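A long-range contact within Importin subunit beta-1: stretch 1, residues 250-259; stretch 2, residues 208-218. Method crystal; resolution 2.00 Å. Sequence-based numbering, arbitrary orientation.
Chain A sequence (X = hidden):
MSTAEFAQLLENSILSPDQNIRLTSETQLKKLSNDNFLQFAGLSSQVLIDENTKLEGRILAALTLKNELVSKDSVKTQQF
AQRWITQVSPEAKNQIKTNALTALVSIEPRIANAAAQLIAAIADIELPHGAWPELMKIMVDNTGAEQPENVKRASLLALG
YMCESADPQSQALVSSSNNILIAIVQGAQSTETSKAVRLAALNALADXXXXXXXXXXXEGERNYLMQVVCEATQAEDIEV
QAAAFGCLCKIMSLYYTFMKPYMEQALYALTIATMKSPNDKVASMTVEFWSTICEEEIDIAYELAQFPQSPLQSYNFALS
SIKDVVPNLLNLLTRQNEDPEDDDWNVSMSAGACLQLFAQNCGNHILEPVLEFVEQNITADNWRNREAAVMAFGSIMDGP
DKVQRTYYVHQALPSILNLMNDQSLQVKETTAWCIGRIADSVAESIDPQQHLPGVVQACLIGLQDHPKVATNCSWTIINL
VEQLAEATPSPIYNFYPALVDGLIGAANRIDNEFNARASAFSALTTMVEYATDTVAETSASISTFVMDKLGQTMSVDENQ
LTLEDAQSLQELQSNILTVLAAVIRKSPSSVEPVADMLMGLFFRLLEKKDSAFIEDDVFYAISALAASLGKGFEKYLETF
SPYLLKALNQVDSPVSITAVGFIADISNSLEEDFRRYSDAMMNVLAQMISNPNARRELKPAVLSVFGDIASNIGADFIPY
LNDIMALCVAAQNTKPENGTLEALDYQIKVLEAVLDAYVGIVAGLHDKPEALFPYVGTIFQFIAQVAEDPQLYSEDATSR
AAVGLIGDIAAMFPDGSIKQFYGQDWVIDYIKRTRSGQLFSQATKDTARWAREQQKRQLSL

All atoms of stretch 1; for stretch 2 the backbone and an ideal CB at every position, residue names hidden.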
# COMPACT_ATOMS: atom_id res chain seq x y z
N LYS A 250 1.29 14.43 -12.38
CA LYS A 250 1.26 14.91 -11.00
C LYS A 250 0.43 16.18 -10.88
O LYS A 250 -0.31 16.36 -9.90
CB LYS A 250 2.69 15.13 -10.51
CG LYS A 250 2.92 14.64 -9.09
CD LYS A 250 4.05 15.37 -8.38
CE LYS A 250 4.27 14.83 -6.98
NZ LYS A 250 3.03 14.93 -6.15
N ILE A 251 0.54 17.07 -11.86
CA ILE A 251 -0.26 18.29 -11.86
C ILE A 251 -1.74 17.95 -11.95
O ILE A 251 -2.57 18.60 -11.31
CB ILE A 251 0.15 19.22 -13.02
CG1 ILE A 251 1.54 19.81 -12.75
CG2 ILE A 251 -0.88 20.34 -13.20
CD1 ILE A 251 2.18 20.46 -13.96
N MET A 252 -2.11 16.98 -12.78
CA MET A 252 -3.51 16.60 -12.88
C MET A 252 -4.02 16.09 -11.54
O MET A 252 -5.10 16.47 -11.08
CB MET A 252 -3.70 15.56 -13.98
CG MET A 252 -5.11 14.98 -14.11
SD MET A 252 -6.33 16.15 -14.73
CE MET A 252 -5.66 16.50 -16.37
N SER A 253 -3.22 15.24 -10.88
CA SER A 253 -3.64 14.69 -9.59
C SER A 253 -3.77 15.77 -8.52
O SER A 253 -4.72 15.75 -7.73
CB SER A 253 -2.65 13.60 -9.15
OG SER A 253 -3.03 13.08 -7.89
N LEU A 254 -2.84 16.73 -8.48
CA LEU A 254 -2.83 17.73 -7.41
C LEU A 254 -3.71 18.94 -7.69
O LEU A 254 -4.30 19.51 -6.77
CB LEU A 254 -1.40 18.22 -7.17
CG LEU A 254 -0.45 17.27 -6.45
CD1 LEU A 254 0.92 17.91 -6.37
CD2 LEU A 254 -0.98 16.95 -5.05
N TYR A 255 -3.81 19.35 -8.94
CA TYR A 255 -4.50 20.57 -9.34
C TYR A 255 -5.56 20.28 -10.39
O TYR A 255 -5.78 21.08 -11.29
CB TYR A 255 -3.50 21.61 -9.85
CG TYR A 255 -2.47 21.98 -8.81
CD1 TYR A 255 -2.82 22.76 -7.71
CD2 TYR A 255 -1.15 21.55 -8.91
CE1 TYR A 255 -1.89 23.10 -6.75
CE2 TYR A 255 -0.20 21.90 -7.94
CZ TYR A 255 -0.59 22.67 -6.87
OH TYR A 255 0.32 23.03 -5.90
N TYR A 256 -6.20 19.11 -10.29
CA TYR A 256 -7.33 18.76 -11.14
C TYR A 256 -8.26 19.95 -11.34
O TYR A 256 -8.67 20.24 -12.47
CB TYR A 256 -8.11 17.58 -10.53
CG TYR A 256 -9.28 17.12 -11.37
CD1 TYR A 256 -9.13 16.16 -12.37
CD2 TYR A 256 -10.55 17.64 -11.16
CE1 TYR A 256 -10.22 15.74 -13.14
CE2 TYR A 256 -11.64 17.23 -11.92
CZ TYR A 256 -11.47 16.28 -12.90
OH TYR A 256 -12.57 15.89 -13.65
N THR A 257 -8.57 20.67 -10.26
CA THR A 257 -9.60 21.71 -10.32
C THR A 257 -9.28 22.80 -11.34
O THR A 257 -10.19 23.51 -11.77
CB THR A 257 -9.79 22.34 -8.93
OG1 THR A 257 -10.96 23.17 -8.93
CG2 THR A 257 -8.58 23.18 -8.53
N PHE A 258 -8.02 22.93 -11.75
CA PHE A 258 -7.60 23.97 -12.68
C PHE A 258 -7.37 23.46 -14.10
O PHE A 258 -6.91 24.22 -14.95
CB PHE A 258 -6.31 24.64 -12.19
CG PHE A 258 -6.44 25.34 -10.87
CD1 PHE A 258 -7.21 26.49 -10.75
CD2 PHE A 258 -5.76 24.88 -9.76
CE1 PHE A 258 -7.32 27.15 -9.53
CE2 PHE A 258 -5.86 25.53 -8.54
CZ PHE A 258 -6.64 26.67 -8.42
N MET A 259 -7.68 22.20 -14.39
CA MET A 259 -7.24 21.60 -15.65
C MET A 259 -8.23 21.76 -16.81
O MET A 259 -7.85 21.45 -17.95
CB MET A 259 -6.96 20.12 -15.44
CG MET A 259 -5.73 19.86 -14.58
SD MET A 259 -4.20 20.47 -15.34
CE MET A 259 -3.96 22.02 -14.47
N UNK A 208 8.53 19.88 -6.87
CA UNK A 208 8.13 21.14 -6.27
C UNK A 208 6.62 21.33 -6.22
O UNK A 208 6.16 22.23 -5.51
CB UNK A 208 8.77 22.30 -7.04
N UNK A 209 5.86 20.53 -6.98
CA UNK A 209 4.45 20.84 -7.20
C UNK A 209 3.66 21.08 -5.91
O UNK A 209 2.76 21.93 -5.88
CB UNK A 209 3.80 19.70 -7.99
N UNK A 210 3.96 20.35 -4.84
CA UNK A 210 3.15 20.50 -3.63
C UNK A 210 3.38 21.84 -2.94
O UNK A 210 2.60 22.20 -2.04
CB UNK A 210 3.45 19.36 -2.65
N UNK A 211 4.38 22.61 -3.35
CA UNK A 211 4.70 23.88 -2.70
C UNK A 211 4.32 25.10 -3.52
O UNK A 211 4.67 26.22 -3.13
CB UNK A 211 6.20 23.93 -2.39
N UNK A 212 3.58 24.94 -4.62
CA UNK A 212 3.32 26.05 -5.51
C UNK A 212 1.82 26.34 -5.62
O UNK A 212 1.38 26.93 -6.60
CB UNK A 212 3.91 25.76 -6.89
N UNK A 213 1.03 25.94 -4.62
CA UNK A 213 -0.40 26.24 -4.64
C UNK A 213 -0.65 27.72 -4.91
O UNK A 213 -1.46 28.08 -5.78
CB UNK A 213 -1.05 25.83 -3.32
N UNK A 214 0.03 28.59 -4.17
CA UNK A 214 -0.19 30.03 -4.33
C UNK A 214 0.12 30.48 -5.75
O UNK A 214 -0.57 31.37 -6.28
CB UNK A 214 0.67 30.82 -3.34
N UNK A 215 1.11 29.87 -6.39
CA UNK A 215 1.41 30.20 -7.78
C UNK A 215 0.34 29.67 -8.73
O UNK A 215 -0.06 30.36 -9.67
CB UNK A 215 2.78 29.64 -8.17
N UNK A 216 -0.13 28.44 -8.49
CA UNK A 216 -1.15 27.84 -9.36
C UNK A 216 -2.48 28.58 -9.26
O UNK A 216 -3.26 28.58 -10.22
CB UNK A 216 -1.35 26.37 -9.00
N UNK A 217 -2.76 29.22 -8.13
CA UNK A 217 -3.97 30.02 -8.02
C UNK A 217 -3.88 31.34 -8.78
O UNK A 217 -4.89 32.05 -8.84
CB UNK A 217 -4.27 30.30 -6.55
N UNK A 218 -2.73 31.67 -9.37
CA UNK A 218 -2.58 32.86 -10.19
C UNK A 218 -2.67 32.45 -11.65
O UNK A 218 -1.83 31.68 -12.13
CB UNK A 218 -1.26 33.58 -9.90

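Stretch 1 is a helix running into a short 3-10 segment, and it presents Lys-250, Ile-251, Leu-254, Tyr-255 and Phe-258 to the backbone of residues 208-218. At position 208 the CA-to-CB bond points away and nothing of stretch 1 lies within 5.5 Å of the ideal CB, so the contact sets no preference. The residue is Ser-208, whose OG is hydrogen-bonded elsewhere in the structure.

Position 209 is the most informative. Its CB points toward stretch 1, with the ideal CB 3.8 Å from Leu-254 CD1 and 4.4 Å from Lys-250 CD, and the space ahead is lined by aliphatic carbon. A branched or flexible apolar side chain such as leucine, isoleucine or methionine would suit it. The residue is Leu-209, in the m,t rotamer. Its CD1 packs 3.6 Å from both Ile-251 CG1 and Lys-250 CB, while its CB keeps 3.8 Å from Leu-254 CD1. Its backbone contributes as well: Tyr-255 OH donates a hydrogen bond to Leu-209 O at 2.7 Å, near the plane of the ring. The same carbonyl accepts a weak bond from the amide at 212, so the tyrosine helps satisfy an oxygen in a turn.

At 210 the CB points sideways, 4.7 Å from Leu-254 CD1. A short side chain would reach little, whereas a longer aliphatic one could turn back onto that methyl; valine, leucine, isoleucine or methionine are all plausible. Ile-210 does so, placing CG1 3.6 Å from Leu-254 CD1 and CD1 4.2 Å from Lys-250 NZ.

Position 211 points away and is unconstrained by stretch 1; it holds Phe-211. At 212, directly before a helix, the CB points sideways and lies 4.6 Å from Tyr-255 OH. Either a small polar group or an aliphatic one could fit beside the hydroxyl. Ile-212 sets CG1 3.8 Å from Tyr-255 OH, a minor contact.

The ideal CB of 213 is 4.1 Å from Tyr-255 OH, again sideways, and a long chain could pass along the phenol. Lys-213 is found, its CG 3.5 Å from Tyr-255 OH. Its amide N is 3.3 Å from Tyr-255 OH, but the angle is too poor for a hydrogen bond.

Positions 214 and 215 have no partner in stretch 1 and are Asn-214 and Asn-215, the latter hydrogen-bonded elsewhere in the structure.

At 216 the CB points toward stretch 1, 4.0 Å from Tyr-255 CE1 and 4.6 Å from Phe-258 CE2. With a ring face available, leucine or methionine would be apt. The residue is Met-216. Its CG lies 3.8 Å from Tyr-255 CZ and over the ring face in a CH-pi contact, with the sulfur oblique to the ring. Met-216 O also sits over a face of Phe-258, 4.3 Å from Phe-258 CZ.

Position 217 points sideways, its CB 4.7 Å from Phe-258 CZ, and many side chains with some aliphatic length would do. Glu-217 lays CG 4.1 Å from Phe-258 CZ. Position 218 points away, and Arg-218 makes no contact here.

Stretch 2, residues 208-218: SLIFIKNNMER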
# COMPACT_ATOMS: atom_id res chain seq x y z
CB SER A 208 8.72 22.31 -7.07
OG SER A 208 7.95 22.53 -8.24
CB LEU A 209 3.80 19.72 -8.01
CG LEU A 209 4.31 19.67 -9.46
CD1 LEU A 209 3.66 18.54 -10.20
CD2 LEU A 209 4.07 20.98 -10.21
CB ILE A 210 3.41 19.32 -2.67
CG1 ILE A 210 2.85 18.03 -3.30
CG2 ILE A 210 2.76 19.55 -1.31
CD1 ILE A 210 2.83 16.81 -2.40
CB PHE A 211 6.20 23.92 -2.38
CG PHE A 211 6.64 22.84 -1.46
CD1 PHE A 211 6.35 22.91 -0.11
CD2 PHE A 211 7.32 21.74 -1.94
CE1 PHE A 211 6.75 21.90 0.75
CE2 PHE A 211 7.72 20.73 -1.09
CZ PHE A 211 7.43 20.81 0.26
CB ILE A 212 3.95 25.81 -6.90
CG1 ILE A 212 3.25 24.68 -7.65
CG2 ILE A 212 5.44 25.47 -6.75
CD1 ILE A 212 3.67 24.57 -9.11
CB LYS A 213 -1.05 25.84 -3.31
CG LYS A 213 -0.83 24.39 -2.91
CD LYS A 213 -2.15 23.65 -2.73
CE LYS A 213 -1.99 22.47 -1.77
NZ LYS A 213 -0.88 21.56 -2.16
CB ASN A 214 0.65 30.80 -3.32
CG ASN A 214 0.22 30.55 -1.89
OD1 ASN A 214 -0.93 30.16 -1.64
ND2 ASN A 214 1.12 30.76 -0.95
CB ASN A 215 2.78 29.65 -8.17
CG ASN A 215 3.88 30.11 -7.24
OD1 ASN A 215 4.15 29.47 -6.22
ND2 ASN A 215 4.53 31.21 -7.59
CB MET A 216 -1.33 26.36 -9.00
CG MET A 216 -0.13 25.48 -9.36
SD MET A 216 0.09 25.29 -11.15
CE MET A 216 1.21 26.64 -11.53
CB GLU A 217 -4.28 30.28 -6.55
CG GLU A 217 -4.60 29.01 -5.77
CD GLU A 217 -4.75 29.25 -4.28
OE1 GLU A 217 -4.37 30.34 -3.80
OE2 GLU A 217 -5.25 28.34 -3.59
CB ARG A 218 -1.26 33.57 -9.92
CG ARG A 218 -1.11 34.09 -8.50
CD ARG A 218 0.32 34.45 -8.18
NE ARG A 218 0.54 34.51 -6.74
CZ ARG A 218 1.74 34.44 -6.16
NH1 ARG A 218 2.84 34.30 -6.89
NH2 ARG A 218 1.83 34.50 -4.84
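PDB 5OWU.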